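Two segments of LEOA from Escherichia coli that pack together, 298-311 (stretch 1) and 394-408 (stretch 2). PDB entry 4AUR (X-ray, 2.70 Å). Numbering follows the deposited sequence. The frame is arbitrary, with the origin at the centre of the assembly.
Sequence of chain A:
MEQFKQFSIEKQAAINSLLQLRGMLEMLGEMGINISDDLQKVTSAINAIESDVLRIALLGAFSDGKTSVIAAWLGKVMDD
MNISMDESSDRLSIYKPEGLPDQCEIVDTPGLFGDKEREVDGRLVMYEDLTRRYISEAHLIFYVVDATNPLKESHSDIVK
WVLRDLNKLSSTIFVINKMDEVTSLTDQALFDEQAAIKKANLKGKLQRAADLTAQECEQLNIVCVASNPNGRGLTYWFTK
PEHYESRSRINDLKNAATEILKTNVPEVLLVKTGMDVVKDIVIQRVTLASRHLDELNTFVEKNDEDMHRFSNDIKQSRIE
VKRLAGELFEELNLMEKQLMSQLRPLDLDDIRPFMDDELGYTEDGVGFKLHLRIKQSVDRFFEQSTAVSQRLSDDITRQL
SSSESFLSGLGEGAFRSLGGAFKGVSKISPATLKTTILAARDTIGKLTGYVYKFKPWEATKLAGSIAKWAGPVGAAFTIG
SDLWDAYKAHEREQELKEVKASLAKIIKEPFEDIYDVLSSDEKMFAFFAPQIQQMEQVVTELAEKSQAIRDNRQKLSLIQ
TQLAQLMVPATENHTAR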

# COMPACT_ATOMS: atom_id res chain seq x y z
N THR A 298 3.44 -4.37 -4.01
CA THR A 298 4.51 -5.09 -3.35
C THR A 298 4.59 -6.49 -3.91
O THR A 298 5.68 -7.02 -4.11
CB THR A 298 4.28 -5.23 -1.84
OG1 THR A 298 4.18 -3.95 -1.22
CG2 THR A 298 5.45 -5.95 -1.19
N PHE A 299 3.45 -7.10 -4.17
CA PHE A 299 3.45 -8.47 -4.63
C PHE A 299 3.89 -8.53 -6.05
O PHE A 299 4.66 -9.38 -6.40
CB PHE A 299 2.08 -9.16 -4.52
CG PHE A 299 2.02 -10.40 -5.34
CD1 PHE A 299 2.80 -11.50 -5.00
CD2 PHE A 299 1.31 -10.45 -6.50
CE1 PHE A 299 2.82 -12.63 -5.78
CE2 PHE A 299 1.33 -11.57 -7.29
CZ PHE A 299 2.09 -12.67 -6.93
N VAL A 300 3.37 -7.65 -6.88
CA VAL A 300 3.64 -7.69 -8.30
C VAL A 300 5.05 -7.26 -8.58
O VAL A 300 5.65 -7.77 -9.50
CB VAL A 300 2.71 -6.78 -9.09
CG1 VAL A 300 3.06 -6.78 -10.57
CG2 VAL A 300 1.26 -7.17 -8.86
N GLU A 301 5.57 -6.33 -7.80
CA GLU A 301 6.95 -5.91 -7.98
C GLU A 301 7.87 -7.09 -7.63
O GLU A 301 8.60 -7.57 -8.48
CB GLU A 301 7.24 -4.65 -7.16
CG GLU A 301 8.66 -4.50 -6.62
CD GLU A 301 8.66 -4.07 -5.14
OE1 GLU A 301 8.42 -4.95 -4.25
OE2 GLU A 301 8.87 -2.86 -4.89
N LYS A 302 7.79 -7.57 -6.40
CA LYS A 302 8.54 -8.74 -5.98
C LYS A 302 8.47 -9.90 -6.96
O LYS A 302 9.46 -10.54 -7.21
CB LYS A 302 8.02 -9.23 -4.63
CG LYS A 302 8.39 -10.66 -4.30
CD LYS A 302 8.39 -10.94 -2.80
CE LYS A 302 8.51 -12.44 -2.50
NZ LYS A 302 9.58 -13.20 -3.24
N ASN A 303 7.29 -10.21 -7.48
CA ASN A 303 7.13 -11.33 -8.39
C ASN A 303 7.80 -11.08 -9.70
O ASN A 303 8.29 -12.00 -10.29
CB ASN A 303 5.66 -11.66 -8.66
CG ASN A 303 5.48 -12.99 -9.40
OD1 ASN A 303 5.00 -13.03 -10.53
ND2 ASN A 303 5.85 -14.09 -8.74
N ASP A 304 7.79 -9.84 -10.15
CA ASP A 304 8.40 -9.47 -11.41
C ASP A 304 9.92 -9.52 -11.25
O ASP A 304 10.62 -9.91 -12.17
CB ASP A 304 7.92 -8.07 -11.80
CG ASP A 304 8.13 -7.75 -13.29
OD1 ASP A 304 8.55 -8.65 -14.05
OD2 ASP A 304 7.87 -6.59 -13.70
N GLU A 305 10.41 -9.17 -10.07
CA GLU A 305 11.84 -9.11 -9.83
C GLU A 305 12.42 -10.51 -9.64
O GLU A 305 13.51 -10.80 -10.12
CB GLU A 305 12.12 -8.20 -8.62
CG GLU A 305 11.80 -6.73 -8.91
CD GLU A 305 11.70 -5.84 -7.67
OE1 GLU A 305 11.70 -6.37 -6.53
OE2 GLU A 305 11.62 -4.59 -7.84
N ASP A 306 11.68 -11.37 -8.93
CA ASP A 306 12.00 -12.79 -8.85
C ASP A 306 12.18 -13.40 -10.24
O ASP A 306 13.11 -14.17 -10.45
CB ASP A 306 10.89 -13.59 -8.18
CG ASP A 306 10.91 -13.50 -6.65
OD1 ASP A 306 11.80 -12.85 -6.06
OD2 ASP A 306 10.01 -14.12 -6.04
N MSE A 307 11.30 -13.10 -11.18
CA MSE A 307 11.38 -13.76 -12.50
C MSE A 307 12.73 -13.48 -13.11
O MSE A 307 13.36 -14.38 -13.64
CB MSE A 307 10.30 -13.35 -13.51
CG MSE A 307 8.88 -13.55 -13.01
SE MSE A 307 8.44 -15.46 -12.84
CE MSE A 307 7.91 -15.43 -10.94
N HIS A 308 13.19 -12.23 -13.03
CA HIS A 308 14.48 -11.86 -13.56
C HIS A 308 15.59 -12.49 -12.74
O HIS A 308 16.51 -13.07 -13.28
CB HIS A 308 14.62 -10.33 -13.69
CG HIS A 308 13.69 -9.74 -14.71
ND1 HIS A 308 13.81 -10.00 -16.06
CD2 HIS A 308 12.59 -8.96 -14.58
CE1 HIS A 308 12.84 -9.38 -16.72
NE2 HIS A 308 12.08 -8.75 -15.84
N ARG A 309 15.45 -12.44 -11.42
CA ARG A 309 16.30 -13.19 -10.52
C ARG A 309 16.40 -14.67 -10.88
O ARG A 309 17.47 -15.25 -10.77
CB ARG A 309 15.80 -13.03 -9.10
CG ARG A 309 16.52 -13.87 -8.07
CD ARG A 309 16.10 -13.45 -6.68
NE ARG A 309 16.80 -14.22 -5.65
CZ ARG A 309 17.00 -13.81 -4.39
NH1 ARG A 309 16.56 -12.61 -3.98
NH2 ARG A 309 17.65 -14.60 -3.52
N PHE A 310 15.33 -15.30 -11.32
CA PHE A 310 15.39 -16.73 -11.64
C PHE A 310 16.16 -16.97 -12.93
O PHE A 310 16.78 -17.99 -13.08
CB PHE A 310 13.99 -17.35 -11.79
CG PHE A 310 13.15 -17.29 -10.54
CD1 PHE A 310 13.71 -17.19 -9.27
CD2 PHE A 310 11.77 -17.36 -10.63
CE1 PHE A 310 12.91 -17.15 -8.15
CE2 PHE A 310 10.97 -17.32 -9.51
CZ PHE A 310 11.54 -17.23 -8.27
N SER A 311 16.11 -16.03 -13.86
CA SER A 311 16.80 -16.21 -15.14
C SER A 311 18.28 -15.92 -14.97
O SER A 311 19.10 -16.54 -15.63
CB SER A 311 16.17 -15.34 -16.22
OG SER A 311 14.76 -15.57 -16.24
N ASP A 394 16.78 -24.46 -4.83
CA ASP A 394 16.56 -23.90 -3.50
C ASP A 394 16.31 -22.38 -3.49
O ASP A 394 15.66 -21.86 -2.58
CB ASP A 394 17.70 -24.29 -2.54
CG ASP A 394 17.67 -25.78 -2.17
OD1 ASP A 394 16.72 -26.51 -2.58
OD2 ASP A 394 18.60 -26.23 -1.46
N ASP A 395 16.82 -21.66 -4.47
CA ASP A 395 16.58 -20.22 -4.48
C ASP A 395 15.24 -19.93 -5.09
O ASP A 395 14.47 -19.15 -4.56
CB ASP A 395 17.63 -19.44 -5.23
CG ASP A 395 17.51 -17.97 -4.95
OD1 ASP A 395 17.31 -17.63 -3.77
OD2 ASP A 395 17.59 -17.16 -5.90
N ILE A 396 14.96 -20.55 -6.21
CA ILE A 396 13.65 -20.43 -6.79
C ILE A 396 12.62 -20.78 -5.73
O ILE A 396 11.68 -20.05 -5.50
CB ILE A 396 13.50 -21.33 -8.01
CG1 ILE A 396 14.35 -20.79 -9.14
CG2 ILE A 396 12.04 -21.38 -8.42
CD1 ILE A 396 14.50 -21.73 -10.30
N THR A 397 12.84 -21.90 -5.07
CA THR A 397 11.91 -22.44 -4.10
C THR A 397 11.83 -21.53 -2.89
O THR A 397 10.78 -21.37 -2.31
CB THR A 397 12.31 -23.90 -3.77
OG1 THR A 397 11.80 -24.74 -4.81
CG2 THR A 397 11.79 -24.37 -2.43
N ARG A 398 12.92 -20.90 -2.50
CA ARG A 398 12.83 -20.00 -1.37
C ARG A 398 11.97 -18.75 -1.67
O ARG A 398 11.18 -18.32 -0.83
CB ARG A 398 14.24 -19.60 -0.88
CG ARG A 398 14.20 -18.45 0.11
CD ARG A 398 15.42 -18.33 1.01
NE ARG A 398 15.08 -17.51 2.18
CZ ARG A 398 15.88 -17.28 3.21
NH1 ARG A 398 17.11 -17.79 3.24
NH2 ARG A 398 15.45 -16.52 4.22
N GLN A 399 12.15 -18.17 -2.85
CA GLN A 399 11.48 -16.94 -3.24
C GLN A 399 9.98 -17.14 -3.52
O GLN A 399 9.15 -16.30 -3.16
CB GLN A 399 12.14 -16.39 -4.49
CG GLN A 399 13.56 -15.93 -4.28
CD GLN A 399 13.73 -15.16 -2.99
OE1 GLN A 399 13.01 -14.22 -2.70
NE2 GLN A 399 14.72 -15.56 -2.21
N LEU A 400 9.64 -18.23 -4.19
CA LEU A 400 8.24 -18.62 -4.39
C LEU A 400 7.53 -18.73 -3.05
O LEU A 400 6.36 -18.36 -2.92
CB LEU A 400 8.17 -19.97 -5.07
CG LEU A 400 8.61 -19.98 -6.50
CD1 LEU A 400 8.36 -21.36 -7.08
CD2 LEU A 400 7.87 -18.91 -7.28
N SER A 401 8.23 -19.26 -2.07
CA SER A 401 7.64 -19.46 -0.78
C SER A 401 7.45 -18.16 -0.05
O SER A 401 6.59 -18.08 0.80
CB SER A 401 8.47 -20.44 0.04
OG SER A 401 8.35 -21.72 -0.55
N SER A 402 8.26 -17.15 -0.34
CA SER A 402 8.09 -15.88 0.36
C SER A 402 7.00 -15.03 -0.30
O SER A 402 6.49 -14.12 0.32
CB SER A 402 9.41 -15.10 0.42
OG SER A 402 9.86 -14.84 -0.88
N SER A 403 6.69 -15.30 -1.56
CA SER A 403 5.53 -14.71 -2.18
C SER A 403 4.27 -15.35 -1.59
O SER A 403 3.35 -14.66 -1.19
CB SER A 403 5.56 -14.90 -3.69
OG SER A 403 6.70 -14.27 -4.25
N GLU A 404 4.24 -16.68 -1.52
CA GLU A 404 3.11 -17.38 -0.92
C GLU A 404 2.81 -16.77 0.44
O GLU A 404 1.66 -16.51 0.79
CB GLU A 404 3.44 -18.86 -0.73
CG GLU A 404 2.39 -19.61 0.10
CD GLU A 404 2.90 -20.89 0.79
OE1 GLU A 404 4.14 -21.11 0.92
OE2 GLU A 404 2.01 -21.67 1.22
N SER A 405 3.87 -16.57 1.21
CA SER A 405 3.81 -16.13 2.59
C SER A 405 3.41 -14.67 2.70
O SER A 405 2.82 -14.27 3.68
CB SER A 405 5.18 -16.39 3.23
OG SER A 405 5.32 -15.82 4.51
N PHE A 406 3.73 -13.86 1.70
CA PHE A 406 3.28 -12.48 1.67
C PHE A 406 1.78 -12.48 1.43
O PHE A 406 1.02 -11.94 2.25
CB PHE A 406 3.99 -11.68 0.58
CG PHE A 406 3.49 -10.27 0.45
CD1 PHE A 406 3.89 -9.30 1.34
CD2 PHE A 406 2.61 -9.93 -0.55
CE1 PHE A 406 3.41 -7.99 1.23
CE2 PHE A 406 2.16 -8.63 -0.67
CZ PHE A 406 2.54 -7.67 0.22
N LEU A 407 1.37 -13.11 0.34
CA LEU A 407 -0.05 -13.27 -0.01
C LEU A 407 -0.89 -13.96 1.05
O LEU A 407 -2.09 -13.76 1.08
CB LEU A 407 -0.19 -14.04 -1.31
CG LEU A 407 0.37 -13.41 -2.58
CD1 LEU A 407 0.27 -14.42 -3.70
CD2 LEU A 407 -0.39 -12.18 -3.00
N SER A 408 -0.31 -14.78 1.92
CA SER A 408 -1.13 -15.46 2.93
C SER A 408 -1.52 -14.52 4.04
O SER A 408 -2.57 -14.69 4.66
CB SER A 408 -0.39 -16.67 3.51
OG SER A 408 -0.29 -17.72 2.56

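Two helices run antiparallel, their axes 176° apart in direction and 10.4 Å apart at closest approach, and together they bury 713 Å² between them. Phenylalanines pack toward both ends of the contact; Lys302, Asp306, Gln399 and Ser403 lie between them, and a salt bridge lies beside Phe310.

The apolar packing rests on flat rings offered to aliphatic groups. The side chain of Phe310 is a knob in the hole formed by Asp395, Ile396, Gln399 and Leu400. Its CA-to-CB bond points sideways, but the m rotamer brings the ring nearer the partner helix, so that CG1 of Ile396 lies over one face, 4.1 Å from the ring centroid in a CH-pi contact, and CB of Gln399 meets the edge, 3.8 Å from CE1 of Phe310. At the other end the buried ring of Phe299 receives CD2 of Leu407 over its face, 4.0 Å from the centroid. Phe406 is less enclosed; its CZ reaches CB of Thr298 at 3.6 Å and its CE2 reaches CB of Phe299 at 3.9 Å.

The long side chains of Arg309 and Lys302 reach across. Arg309, its first three chi angles all t, forms a two-pronged salt bridge: NE donates to OD2 of Asp395 and NH2 to OD1 of Asp395, both at 3.1 Å. That carboxylate, on a short side chain pointing toward the partner, lies at the guanidinium edge, where the N-H groups point, leaving a face to the amide of Gln399, itself a knob among Lys302, Asp306, Arg309 and Phe310.

NZ of Lys302 donates to the backbone O of Gln399 at 3.1 Å and, within its own helix, makes a salt bridge with OD2 of Asp306 at 3.0 Å, pairing its charge with a buried carboxylate. Ser402 is small and polar: its OG donates to O of Gln399 at 2.8 Å, the carbonyl NZ also meets.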